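Local coordinates for protein soluble lytic murein transglycosylase (Escherichia coli, PDB 1QSA) that cleaves the glycosidic bonds between N-acetylmuramic acid and N-acetylglucosamine in peptidoglycan, leaving a 1,6-anhydro bond in the muramic acid residue, at residues 374-379 with 420-425; 403-408 with 432-437; 415-420 with 439-444; 447-452 with 595-600. One frame throughout, in Å; residues are numbered along the deposited sequence.

Contact 1: residues 374-379 with 420-425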
loop_
_atom_site.group_PDB
_atom_site.type_symbol
_atom_site.label_atom_id
_atom_site.label_comp_id
_atom_site.label_asym_id
_atom_site.label_seq_id
_atom_site.Cartn_x
_atom_site.Cartn_y
_atom_site.Cartn_z
ATOM N N ASN A 374 -21.785 14.141 21.949
ATOM C CA ASN A 374 -22.565 14.787 20.891
ATOM C C ASN A 374 -21.786 14.696 19.581
ATOM O O ASN A 374 -20.721 15.298 19.453
ATOM C CB ASN A 374 -22.793 16.270 21.200
ATOM C CG ASN A 374 -23.770 16.494 22.329
ATOM O OD1 ASN A 374 -24.983 16.373 22.146
ATOM N ND2 ASN A 374 -23.252 16.864 23.496
ATOM N N VAL A 375 -22.328 13.968 18.607
ATOM C CA VAL A 375 -21.671 13.808 17.312
ATOM C C VAL A 375 -22.256 14.708 16.230
ATOM O O VAL A 375 -21.724 14.785 15.117
ATOM C CB VAL A 375 -21.727 12.339 16.825
ATOM C CG1 VAL A 375 -21.090 11.436 17.850
ATOM C CG2 VAL A 375 -23.156 11.919 16.557
ATOM N N ASP A 376 -23.357 15.381 16.562
ATOM C CA ASP A 376 -24.018 16.276 15.622
ATOM C C ASP A 376 -23.325 17.627 15.538
ATOM O O ASP A 376 -23.180 18.338 16.531
ATOM C CB ASP A 376 -25.488 16.458 15.998
ATOM C CG ASP A 376 -26.265 15.159 15.956
ATOM O OD1 ASP A 376 -25.898 14.258 15.166
ATOM O OD2 ASP A 376 -27.251 15.040 16.713
ATOM N N SER A 377 -22.848 17.939 14.344
ATOM C CA SER A 377 -22.171 19.197 14.074
ATOM C C SER A 377 -22.689 19.686 12.732
ATOM O O SER A 377 -23.537 19.034 12.110
ATOM C CB SER A 377 -20.649 18.991 14.016
ATOM O OG SER A 377 -20.281 18.003 13.064
ATOM N N ALA A 378 -22.215 20.848 12.298
ATOM C CA ALA A 378 -22.634 21.388 11.013
ATOM C C ALA A 378 -22.173 20.414 9.935
ATOM O O ALA A 378 -22.836 20.244 8.913
ATOM C CB ALA A 378 -22.013 22.775 10.783
ATOM N N LEU A 379 -21.059 19.732 10.200
ATOM C CA LEU A 379 -20.501 18.776 9.250
ATOM C C LEU A 379 -21.410 17.579 8.985
ATOM O O LEU A 379 -21.352 16.985 7.908
ATOM C CB LEU A 379 -19.117 18.309 9.705
ATOM C CG LEU A 379 -18.036 19.396 9.750
ATOM C CD1 LEU A 379 -16.751 18.847 10.372
ATOM C CD2 LEU A 379 -17.770 19.928 8.343
ATOM N N ALA A 420 -16.248 10.025 12.785
ATOM C CA ALA A 420 -16.012 8.585 12.916
ATOM C C ALA A 420 -17.185 7.940 13.674
ATOM O O ALA A 420 -17.753 6.942 13.227
ATOM C CB ALA A 420 -14.692 8.321 13.659
ATOM N N ARG A 421 -17.599 8.570 14.775
ATOM C CA ARG A 421 -18.698 8.033 15.587
ATOM C C ARG A 421 -20.042 8.119 14.870
ATOM O O ARG A 421 -20.875 7.236 15.018
ATOM C CB ARG A 421 -18.766 8.748 16.938
ATOM C CG ARG A 421 -19.776 8.136 17.902
ATOM C CD ARG A 421 -19.376 6.722 18.292
ATOM N NE ARG A 421 -20.463 6.002 18.959
ATOM C CZ ARG A 421 -20.294 4.910 19.698
ATOM N NH1 ARG A 421 -19.078 4.401 19.875
ATOM N NH2 ARG A 421 -21.346 4.321 20.257
ATOM N N TYR A 422 -20.238 9.178 14.086
ATOM C CA TYR A 422 -21.476 9.354 13.319
ATOM C C TYR A 422 -21.587 8.198 12.305
ATOM O O TYR A 422 -22.628 7.565 12.177
ATOM C CB TYR A 422 -21.457 10.692 12.584
ATOM C CG TYR A 422 -22.738 10.994 11.855
ATOM C CD1 TYR A 422 -23.807 11.592 12.514
ATOM C CD2 TYR A 422 -22.878 10.695 10.500
ATOM C CE1 TYR A 422 -24.993 11.888 11.837
ATOM C CE2 TYR A 422 -24.065 10.987 9.811
ATOM C CZ TYR A 422 -25.112 11.581 10.492
ATOM O OH TYR A 422 -26.291 11.869 9.834
ATOM N N ALA A 423 -20.478 7.893 11.634
ATOM C CA ALA A 423 -20.445 6.792 10.670
ATOM C C ALA A 423 -20.704 5.471 11.401
ATOM O O ALA A 423 -21.532 4.672 10.972
ATOM C CB ALA A 423 -19.095 6.770 9.970
ATOM N N PHE A 424 -20.011 5.269 12.523
ATOM C CA PHE A 424 -20.167 4.075 13.356
ATOM C C PHE A 424 -21.640 3.900 13.776
ATOM O O PHE A 424 -22.188 2.808 13.668
ATOM C CB PHE A 424 -19.236 4.183 14.589
ATOM C CG PHE A 424 -19.351 3.035 15.559
ATOM C CD1 PHE A 424 -18.537 1.909 15.429
ATOM C CD2 PHE A 424 -20.268 3.078 16.615
ATOM C CE1 PHE A 424 -18.631 0.842 16.334
ATOM C CE2 PHE A 424 -20.367 2.011 17.528
ATOM C CZ PHE A 424 -19.547 0.892 17.384
ATOM N N ASN A 425 -22.282 4.987 14.212
ATOM C CA ASN A 425 -23.690 4.933 14.632
ATOM C C ASN A 425 -24.644 4.558 13.498
ATOM O O ASN A 425 -25.722 3.999 13.733
ATOM C CB ASN A 425 -24.122 6.267 15.243
ATOM C CG ASN A 425 -23.476 6.535 16.592
ATOM O OD1 ASN A 425 -22.940 5.633 17.225
ATOM N ND2 ASN A 425 -23.513 7.784 17.028
#

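Contact 2: residues 403-408 with 432-437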
loop_
_atom_site.group_PDB
_atom_site.type_symbol
_atom_site.label_atom_id
_atom_site.label_comp_id
_atom_site.label_asym_id
_atom_site.label_seq_id
_atom_site.Cartn_x
_atom_site.Cartn_y
_atom_site.Cartn_z
ATOM N N GLU A 403 -16.189 10.980 -1.210
ATOM C CA GLU A 403 -16.911 12.080 -0.568
ATOM C C GLU A 403 -16.489 12.205 0.894
ATOM O O GLU A 403 -16.243 13.305 1.383
ATOM C CB GLU A 403 -18.420 11.850 -0.617
ATOM C CG GLU A 403 -19.030 11.974 -1.996
ATOM C CD GLU A 403 -19.513 13.379 -2.362
ATOM O OE1 GLU A 403 -19.169 14.384 -1.692
ATOM O OE2 GLU A 403 -20.242 13.464 -3.370
ATOM N N TRP A 404 -16.418 11.068 1.588
ATOM C CA TRP A 404 -16.046 11.050 2.999
ATOM C C TRP A 404 -14.642 11.622 3.187
ATOM O O TRP A 404 -14.384 12.351 4.154
ATOM C CB TRP A 404 -16.118 9.618 3.539
ATOM C CG TRP A 404 -16.044 9.495 5.035
ATOM C CD1 TRP A 404 -15.054 8.897 5.760
ATOM C CD2 TRP A 404 -17.056 9.879 5.983
ATOM N NE1 TRP A 404 -15.389 8.872 7.100
ATOM C CE2 TRP A 404 -16.612 9.467 7.265
ATOM C CE3 TRP A 404 -18.300 10.515 5.869
ATOM C CZ2 TRP A 404 -17.372 9.671 8.427
ATOM C CZ3 TRP A 404 -19.057 10.716 7.024
ATOM C CH2 TRP A 404 -18.588 10.295 8.286
ATOM N N ALA A 405 -13.756 11.317 2.241
ATOM C CA ALA A 405 -12.375 11.783 2.300
ATOM C C ALA A 405 -12.334 13.305 2.359
ATOM O O ALA A 405 -11.556 13.874 3.118
ATOM C CB ALA A 405 -11.586 11.268 1.099
ATOM N N ASN A 406 -13.182 13.961 1.567
ATOM C CA ASN A 406 -13.246 15.426 1.561
ATOM C C ASN A 406 -13.813 15.954 2.865
ATOM O O ASN A 406 -13.362 16.970 3.376
ATOM C CB ASN A 406 -14.151 15.931 0.432
ATOM C CG ASN A 406 -13.504 15.851 -0.918
ATOM O OD1 ASN A 406 -12.303 15.619 -1.031
ATOM N ND2 ASN A 406 -14.296 16.082 -1.966
ATOM N N LEU A 407 -14.825 15.269 3.386
ATOM C CA LEU A 407 -15.472 15.682 4.618
ATOM C C LEU A 407 -14.559 15.612 5.858
ATOM O O LEU A 407 -14.549 16.535 6.678
ATOM C CB LEU A 407 -16.749 14.850 4.807
ATOM C CG LEU A 407 -17.876 15.337 5.716
ATOM C CD1 LEU A 407 -18.198 16.801 5.454
ATOM C CD2 LEU A 407 -19.102 14.467 5.465
ATOM N N VAL A 408 -13.721 14.583 5.949
ATOM C CA VAL A 408 -12.839 14.431 7.109
ATOM C C VAL A 408 -11.506 15.172 6.986
ATOM O O VAL A 408 -10.844 15.448 7.984
ATOM C CB VAL A 408 -12.571 12.930 7.428
ATOM C CG1 VAL A 408 -13.882 12.205 7.625
ATOM C CG2 VAL A 408 -11.779 12.267 6.308
ATOM N N SER A 432 -16.295 4.663 9.179
ATOM C CA SER A 432 -15.848 4.801 10.562
ATOM C C SER A 432 -14.335 4.567 10.613
ATOM O O SER A 432 -13.598 5.389 11.152
ATOM C CB SER A 432 -16.579 3.788 11.458
ATOM O OG SER A 432 -16.096 3.809 12.796
ATOM N N VAL A 433 -13.868 3.478 9.998
ATOM C CA VAL A 433 -12.421 3.187 10.004
ATOM C C VAL A 433 -11.649 4.290 9.262
ATOM O O VAL A 433 -10.616 4.788 9.731
ATOM C CB VAL A 433 -12.103 1.790 9.366
ATOM C CG1 VAL A 433 -10.586 1.606 9.236
ATOM C CG2 VAL A 433 -12.676 0.649 10.230
ATOM N N GLN A 434 -12.196 4.735 8.135
ATOM C CA GLN A 434 -11.550 5.772 7.336
ATOM C C GLN A 434 -11.339 7.071 8.116
ATOM O O GLN A 434 -10.293 7.717 7.992
ATOM C CB GLN A 434 -12.373 6.009 6.063
ATOM C CG GLN A 434 -11.715 6.927 5.037
ATOM C CD GLN A 434 -12.615 7.222 3.849
ATOM O OE1 GLN A 434 -13.571 6.499 3.582
ATOM N NE2 GLN A 434 -12.293 8.282 3.115
ATOM N N ALA A 435 -12.326 7.446 8.926
ATOM C CA ALA A 435 -12.232 8.658 9.731
ATOM C C ALA A 435 -11.187 8.487 10.837
ATOM O O ALA A 435 -10.468 9.438 11.155
ATOM C CB ALA A 435 -13.581 9.013 10.324
ATOM N N THR A 436 -11.086 7.294 11.430
ATOM C CA THR A 436 -10.071 7.117 12.475
ATOM C C THR A 436 -8.670 7.243 11.877
ATOM O O THR A 436 -7.762 7.753 12.525
ATOM C CB THR A 436 -10.194 5.767 13.246
ATOM O OG1 THR A 436 -9.935 4.661 12.368
ATOM C CG2 THR A 436 -11.579 5.618 13.863
ATOM N N ILE A 437 -8.512 6.821 10.625
ATOM C CA ILE A 437 -7.214 6.909 9.967
ATOM C C ILE A 437 -6.888 8.368 9.649
ATOM O O ILE A 437 -5.787 8.836 9.937
ATOM C CB ILE A 437 -7.161 6.034 8.703
ATOM C CG1 ILE A 437 -7.222 4.568 9.112
ATOM C CG2 ILE A 437 -5.887 6.309 7.895
ATOM C CD1 ILE A 437 -7.455 3.604 7.951
#

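Contact 3: residues 415-420 with 439-444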
loop_
_atom_site.group_PDB
_atom_site.type_symbol
_atom_site.label_atom_id
_atom_site.label_comp_id
_atom_site.label_asym_id
_atom_site.label_seq_id
_atom_site.Cartn_x
_atom_site.Cartn_y
_atom_site.Cartn_z
ATOM N N GLU A 415 -13.560 16.984 15.526
ATOM C CA GLU A 415 -14.502 16.850 14.419
ATOM C C GLU A 415 -14.325 15.494 13.735
ATOM O O GLU A 415 -15.313 14.836 13.410
ATOM C CB GLU A 415 -14.320 17.982 13.403
ATOM C CG GLU A 415 -14.775 19.349 13.917
ATOM C CD GLU A 415 -14.423 20.502 12.983
ATOM O OE1 GLU A 415 -13.363 20.460 12.317
ATOM O OE2 GLU A 415 -15.208 21.475 12.934
ATOM N N GLN A 416 -13.078 15.065 13.545
ATOM C CA GLN A 416 -12.827 13.766 12.899
ATOM C C GLN A 416 -13.355 12.601 13.749
ATOM O O GLN A 416 -13.868 11.605 13.203
ATOM C CB GLN A 416 -11.344 13.614 12.552
ATOM C CG GLN A 416 -10.905 14.597 11.460
ATOM C CD GLN A 416 -9.398 14.717 11.328
ATOM O OE1 GLN A 416 -8.686 14.745 12.326
ATOM N NE2 GLN A 416 -8.907 14.825 10.095
ATOM N N ALA A 417 -13.284 12.742 15.077
ATOM C CA ALA A 417 -13.791 11.718 15.994
ATOM C C ALA A 417 -15.326 11.707 15.977
ATOM O O ALA A 417 -15.953 10.649 16.051
ATOM C CB ALA A 417 -13.256 11.962 17.426
ATOM N N GLN A 418 -15.934 12.893 15.879
ATOM C CA GLN A 418 -17.392 12.976 15.800
ATOM C C GLN A 418 -17.851 12.315 14.507
ATOM O O GLN A 418 -18.822 11.578 14.512
ATOM C CB GLN A 418 -17.872 14.422 15.795
ATOM C CG GLN A 418 -17.733 15.148 17.116
ATOM C CD GLN A 418 -18.214 16.577 16.999
ATOM O OE1 GLN A 418 -17.736 17.339 16.154
ATOM N NE2 GLN A 418 -19.167 16.951 17.837
ATOM N N LEU A 419 -17.160 12.609 13.402
ATOM C CA LEU A 419 -17.501 12.019 12.109
ATOM C C LEU A 419 -17.324 10.489 12.152
ATOM O O LEU A 419 -18.161 9.738 11.646
ATOM C CB LEU A 419 -16.663 12.659 10.984
ATOM C CG LEU A 419 -17.071 14.092 10.581
ATOM C CD1 LEU A 419 -16.057 14.702 9.623
ATOM C CD2 LEU A 419 -18.465 14.065 9.941
ATOM N N ALA A 420 -16.248 10.025 12.785
ATOM C CA ALA A 420 -16.012 8.585 12.916
ATOM C C ALA A 420 -17.185 7.940 13.674
ATOM O O ALA A 420 -17.753 6.942 13.227
ATOM C CB ALA A 420 -14.692 8.321 13.659
ATOM N N GLY A 439 -7.910 11.048 11.166
ATOM C CA GLY A 439 -7.612 11.805 12.369
ATOM C C GLY A 439 -6.533 11.203 13.246
ATOM O O GLY A 439 -6.243 11.751 14.316
ATOM N N LYS A 440 -5.962 10.077 12.808
ATOM C CA LYS A 440 -4.925 9.359 13.562
ATOM C C LYS A 440 -5.417 9.086 14.981
ATOM O O LYS A 440 -4.670 9.223 15.948
ATOM C CB LYS A 440 -3.608 10.152 13.581
ATOM C CG LYS A 440 -2.993 10.352 12.213
ATOM C CD LYS A 440 -1.709 11.166 12.301
ATOM C CE LYS A 440 -1.085 11.360 10.924
ATOM N NZ LYS A 440 -0.697 10.055 10.303
ATOM N N LEU A 441 -6.684 8.682 15.078
ATOM C CA LEU A 441 -7.361 8.385 16.344
ATOM C C LEU A 441 -7.070 6.933 16.693
ATOM O O LEU A 441 -7.982 6.115 16.841
ATOM C CB LEU A 441 -8.878 8.590 16.157
ATOM C CG LEU A 441 -9.308 9.947 15.570
ATOM C CD1 LEU A 441 -10.815 9.929 15.250
ATOM C CD2 LEU A 441 -8.982 11.051 16.553
ATOM N N TRP A 442 -5.788 6.635 16.892
ATOM C CA TRP A 442 -5.351 5.268 17.131
ATOM C C TRP A 442 -5.879 4.587 18.376
ATOM O O TRP A 442 -5.928 3.356 18.432
ATOM C CB TRP A 442 -3.822 5.192 17.079
ATOM C CG TRP A 442 -3.188 5.829 15.848
ATOM C CD1 TRP A 442 -2.094 6.654 15.829
ATOM C CD2 TRP A 442 -3.597 5.681 14.478
ATOM N NE1 TRP A 442 -1.800 7.027 14.537
ATOM C CE2 TRP A 442 -2.704 6.443 13.688
ATOM C CE3 TRP A 442 -4.630 4.978 13.840
ATOM C CZ2 TRP A 442 -2.815 6.523 12.297
ATOM C CZ3 TRP A 442 -4.741 5.058 12.453
ATOM C CH2 TRP A 442 -3.838 5.826 11.700
ATOM N N ASP A 443 -6.250 5.372 19.386
ATOM C CA ASP A 443 -6.776 4.804 20.616
ATOM C C ASP A 443 -8.306 4.759 20.675
ATOM O O ASP A 443 -8.866 4.299 21.671
ATOM C CB ASP A 443 -6.197 5.517 21.846
ATOM C CG ASP A 443 -4.699 5.307 21.991
ATOM O OD1 ASP A 443 -4.240 4.147 21.914
ATOM O OD2 ASP A 443 -3.970 6.305 22.178
ATOM N N HIS A 444 -8.981 5.235 19.621
ATOM C CA HIS A 444 -10.453 5.161 19.560
ATOM C C HIS A 444 -10.783 3.769 19.000
ATOM O O HIS A 444 -11.337 3.618 17.904
ATOM C CB HIS A 444 -11.017 6.246 18.637
ATOM C CG HIS A 444 -11.080 7.599 19.267
ATOM N ND1 HIS A 444 -9.953 8.297 19.653
ATOM C CD2 HIS A 444 -12.135 8.386 19.584
ATOM C CE1 HIS A 444 -10.314 9.456 20.178
ATOM N NE2 HIS A 444 -11.631 9.531 20.150
#

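Contact 4: residues 447-452 with 595-600. With SO4 (sulfate ion), chain B; SO4 (sulfate ion), chain H.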
loop_
_atom_site.group_PDB
_atom_site.type_symbol
_atom_site.label_atom_id
_atom_site.label_comp_id
_atom_site.label_asym_id
_atom_site.label_seq_id
_atom_site.Cartn_x
_atom_site.Cartn_y
_atom_site.Cartn_z
ATOM N N GLU A 447 -14.352 2.542 17.257
ATOM C CA GLU A 447 -14.595 3.025 15.897
ATOM C C GLU A 447 -13.621 2.423 14.890
ATOM O O GLU A 447 -13.948 2.279 13.704
ATOM C CB GLU A 447 -14.539 4.559 15.838
ATOM C CG GLU A 447 -15.661 5.279 16.618
ATOM C CD GLU A 447 -15.449 5.281 18.120
ATOM O OE1 GLU A 447 -14.290 5.247 18.578
ATOM O OE2 GLU A 447 -16.452 5.334 18.860
ATOM N N ARG A 448 -12.425 2.064 15.358
ATOM C CA ARG A 448 -11.421 1.444 14.491
ATOM C C ARG A 448 -11.733 -0.036 14.228
ATOM O O ARG A 448 -11.307 -0.590 13.213
ATOM C CB ARG A 448 -10.024 1.495 15.138
ATOM C CG ARG A 448 -9.419 2.906 15.317
ATOM C CD ARG A 448 -7.967 2.826 15.847
ATOM N NE ARG A 448 -7.099 2.158 14.890
ATOM C CZ ARG A 448 -6.042 1.412 15.213
ATOM N NH1 ARG A 448 -5.654 1.292 16.481
ATOM N NH2 ARG A 448 -5.344 0.817 14.259
ATOM N N PHE A 449 -12.438 -0.685 15.155
ATOM C CA PHE A 449 -12.717 -2.110 15.018
ATOM C C PHE A 449 -14.184 -2.412 15.241
ATOM O O PHE A 449 -14.551 -3.140 16.167
ATOM C CB PHE A 449 -11.813 -2.877 15.998
ATOM C CG PHE A 449 -10.350 -2.650 15.742
ATOM C CD1 PHE A 449 -9.729 -3.258 14.646
ATOM C CD2 PHE A 449 -9.623 -1.726 16.507
ATOM C CE1 PHE A 449 -8.407 -2.936 14.306
ATOM C CE2 PHE A 449 -8.307 -1.396 16.180
ATOM C CZ PHE A 449 -7.695 -1.999 15.073
ATOM N N PRO A 450 -15.044 -1.911 14.338
ATOM C CA PRO A 450 -16.483 -2.137 14.462
ATOM C C PRO A 450 -16.881 -3.588 14.209
ATOM O O PRO A 450 -16.208 -4.282 13.443
ATOM C CB PRO A 450 -17.058 -1.219 13.387
ATOM C CG PRO A 450 -16.001 -1.255 12.311
ATOM C CD PRO A 450 -14.729 -1.124 13.124
ATOM N N LEU A 451 -17.979 -4.027 14.830
ATOM C CA LEU A 451 -18.486 -5.387 14.653
ATOM C C LEU A 451 -19.282 -5.464 13.353
ATOM O O LEU A 451 -20.495 -5.716 13.347
ATOM C CB LEU A 451 -19.360 -5.803 15.842
ATOM C CG LEU A 451 -18.615 -5.848 17.178
ATOM C CD1 LEU A 451 -19.581 -6.254 18.290
ATOM C CD2 LEU A 451 -17.438 -6.815 17.106
ATOM N N ALA A 452 -18.567 -5.294 12.252
ATOM C CA ALA A 452 -19.158 -5.287 10.917
ATOM C C ALA A 452 -19.646 -6.647 10.412
ATOM O O ALA A 452 -18.979 -7.672 10.611
ATOM C CB ALA A 452 -18.162 -4.704 9.948
ATOM N N ASP A 595 -7.535 -9.511 16.250
ATOM C CA ASP A 595 -8.350 -10.606 16.781
ATOM C C ASP A 595 -8.569 -10.338 18.285
ATOM O O ASP A 595 -9.686 -10.474 18.785
ATOM C CB ASP A 595 -7.669 -11.964 16.526
ATOM C CG ASP A 595 -8.626 -13.135 16.688
ATOM O OD1 ASP A 595 -9.787 -12.889 17.057
ATOM O OD2 ASP A 595 -8.238 -14.295 16.436
ATOM N N ALA A 596 -7.525 -9.894 18.983
ATOM C CA ALA A 596 -7.662 -9.567 20.411
ATOM C C ALA A 596 -8.676 -8.424 20.603
ATOM O O ALA A 596 -9.540 -8.508 21.485
ATOM C CB ALA A 596 -6.313 -9.200 21.014
ATOM N N TYR A 597 -8.610 -7.392 19.759
ATOM C CA TYR A 597 -9.563 -6.285 19.860
ATOM C C TYR A 597 -10.981 -6.803 19.626
ATOM O O TYR A 597 -11.896 -6.452 20.359
ATOM C CB TYR A 597 -9.266 -5.199 18.827
ATOM C CG TYR A 597 -7.940 -4.509 18.982
ATOM C CD1 TYR A 597 -7.357 -4.338 20.235
ATOM C CD2 TYR A 597 -7.252 -4.028 17.857
ATOM C CE1 TYR A 597 -6.121 -3.704 20.371
ATOM C CE2 TYR A 597 -6.022 -3.406 17.981
ATOM C CZ TYR A 597 -5.461 -3.250 19.243
ATOM O OH TYR A 597 -4.230 -2.665 19.369
ATOM N N TYR A 598 -11.159 -7.653 18.610
ATOM C CA TYR A 598 -12.477 -8.208 18.324
ATOM C C TYR A 598 -13.006 -9.058 19.459
ATOM O O TYR A 598 -14.184 -8.960 19.817
ATOM C CB TYR A 598 -12.494 -8.942 16.973
ATOM C CG TYR A 598 -12.796 -7.971 15.847
ATOM C CD1 TYR A 598 -14.055 -7.383 15.747
ATOM C CD2 TYR A 598 -11.802 -7.536 14.971
ATOM C CE1 TYR A 598 -14.320 -6.370 14.810
ATOM C CE2 TYR A 598 -12.060 -6.513 14.025
ATOM C CZ TYR A 598 -13.312 -5.936 13.962
ATOM O OH TYR A 598 -13.542 -4.871 13.109
ATOM N N ARG A 599 -12.132 -9.856 20.065
ATOM C CA ARG A 599 -12.542 -10.678 21.197
ATOM C C ARG A 599 -13.011 -9.751 22.318
ATOM O O ARG A 599 -14.058 -9.992 22.912
ATOM C CB ARG A 599 -11.394 -11.583 21.667
ATOM C CG ARG A 599 -11.229 -12.808 20.758
ATOM C CD ARG A 599 -10.022 -13.653 21.130
ATOM N NE ARG A 599 -10.067 -14.067 22.535
ATOM C CZ ARG A 599 -10.809 -15.066 23.014
ATOM N NH1 ARG A 599 -11.575 -15.800 22.206
ATOM N NH2 ARG A 599 -10.775 -15.344 24.312
ATOM N N TYR A 600 -12.289 -8.654 22.540
ATOM C CA TYR A 600 -12.668 -7.711 23.582
ATOM C C TYR A 600 -14.071 -7.151 23.343
ATOM O O TYR A 600 -14.914 -7.170 24.248
ATOM C CB TYR A 600 -11.658 -6.560 23.695
ATOM C CG TYR A 600 -12.092 -5.523 24.707
ATOM C CD1 TYR A 600 -11.851 -5.711 26.065
ATOM C CD2 TYR A 600 -12.802 -4.387 24.307
ATOM C CE1 TYR A 600 -12.312 -4.790 27.004
ATOM C CE2 TYR A 600 -13.269 -3.466 25.240
ATOM C CZ TYR A 600 -13.018 -3.676 26.579
ATOM O OH TYR A 600 -13.470 -2.763 27.503
HETATM S S SO4 B . -2.743 -1.214 16.467
HETATM O O1 SO4 B . -2.621 -2.665 16.710
HETATM O O2 SO4 B . -3.770 -0.652 17.366
HETATM O O3 SO4 B . -1.439 -0.590 16.752
HETATM O O4 SO4 B . -3.102 -0.945 15.063
HETATM S S SO4 H . -5.306 0.872 10.487
HETATM O O1 SO4 H . -5.049 -0.085 11.580
HETATM O O2 SO4 H . -4.074 1.067 9.701
HETATM O O3 SO4 H . -6.365 0.340 9.613
HETATM O O4 SO4 H . -5.738 2.157 11.059
#

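Contact 1: residues 374-379 with 420-425
The ring of Y422 meets V375 and D376 at its edge, near the ring plane. With Y422 CG anti to the backbone N (chi1 -176°), the ring swings out beside V375. V375 CG2 lies 4.1 Å from Y422 CD1, and the two side chains cross at about a right angle. One atom further along the same edge, D376 OD1 comes to 4.2 Å from Y422 CE1. This is a loose approach, with the carboxylate and ring planes 73° apart. The guanidinium of R421 is the second flat group. F424 CD2 lies 3.5 Å above one face of it, over its centre. N425 OD1 lies at the edge of the F424 ring, in its plane, and also takes a weak bond from R421 NE.

V375 has the largest share of the contact. Its CG1 packs against the aliphatic root of R421, 3.6 Å from R421 CG. The R421 chain bends at chi2 (65°), and its charged end leaves V375 to form salt bridges with E446 and E447. The contact sits at the surface of the alpha-superhelical region. It joins the loop before helix 378-381 to the C-terminal end of helix 413-425. N374 O is bonded to Q418 NE2 of the same helix, one turn back. N425 ND2 faces V375 CG2 tip to tip at 4.2 Å.

Contact 2: residues 403-408 with 432-437
W404 and Q434 slide past each other in opposite directions. Q434 CD comes to 3.5 Å from W404 CD1, at the edge of the indole, with the amide and ring planes 71° apart. A435 CB also lies at the ring edge, 3.7 Å from W404 NE1. V408 CG1 covers one indole face, offset toward the rim, and packs 4.2 Å from A435 CB. Q434 CG is anti to its backbone N (chi1 -172°). The extended chain beyond it carries Q434 NE2 to within 3.5 Å of A405 N, but both are donors and do not bond each other.

Carbonyls outside the two segments take both N-H groups: R401 O from Q434 NE2, and L431 O, weakly, from W404 NE1. A423 also touches W404, and L419 touches V408. Both belong to helix 413-425. The short helix segments run 37° apart, their axes approaching to 10.1 Å. Helices 397-408 and 429-438 are next but one in the chain and run broadly in the same direction, consistent with the alpha-superhelix of this enzyme.

Contact 3: residues 415-420 with 439-444
L441 CD1 is the main apolar probe and comes down on A417 of helix 413-425. L441 CD1 lies 3.6 Å from A417 CA and 3.9 Å from A417 CB, so it rests on the helix backbone as much as on a side chain. A420 CB, one turn on, is 4.5 Å from L441 CD1. H444 reaches A417 from another direction, with H444 NE2 4.0 Å from A417 CB and the imidazole turned obliquely to it.

Q416 extends beyond CG and lays its amide over the backbone of G439. G439 has no side chain, and G439 CA lies 3.1 Å from Q416 OE1. The other amide atom, Q416 NE2, is hydrogen-bonded to V408 O at the end of helix 397-408. An alanine at Q416 would probably leave V408 O without this donor and open a gap beside G439.

The facing loop follows helix 429-438. K440 has positive phi and completes a Schellman motif. A type I turn from L441 to H444 then brings H444 to the N-cap position of helix 445-448. The contact is mostly apolar; its one buried amide is satisfied through NE2 by V408 O of helix 397-408.

Contact 4: residues 447-452 with 595-600
F449 and Y597 each carry CG anti to the carbonyl carbon (chi1 near -60°), and their rings meet obliquely, planes 42° apart. Y597 CD2 sits 3.3 Å from F449 CE2, over one face of the F449 ring. F449 CE2 lies over the centre of the R448 guanidinium. R448 NH1 and NH2 donate to one sulfate, with NH1 2.8 Å from its O2. NH2 also binds a second sulfate, and NH1 bonds W442 O. Y597 OH lies 2.9 Å from O2 of the first. Both ions probably come from the crystallisation liquor.

Y598 OH donates to P450 O at 2.8 Å and accepts from W481 NE1. L451 CD2 packs at the Y598 ring edge, 3.7 Å from Y598 CD1. A phenylalanine at Y598 would probably leave P450 O and W481 NE1 without this partner.

The Y598 side chain is about 11 Å from that of E478, the predicted active-site residue. Segment 447-452 leaves helix 445-448 and lies against helix 582-601; helices 468-479 (R476 on F449) and 351-359 (M354 on Y597) adjoin.

Contacts 1, 2 and 3 cross one another along the chain. Contact 1 opens at 374-379, contact 2 at 403-408 and contact 3 at 415-420. They close in the same order, at 420-425, 432-437 and 439-444. The interleaved loops tie helices 397-408, 413-425 and 429-438 together, with the loops that lead in and out. A420 belongs to both contact 1 and contact 3. Contact 4 starts only after these have closed and has 142 residues between its segments, bringing helix 582-601 back to the chain just after helix 445-448. It is joined to the others by R421–E447, S432–E447 O and W442 O–R448; these bonds anchor 447-448, and contact 4 carries the connection on to helix 582-601.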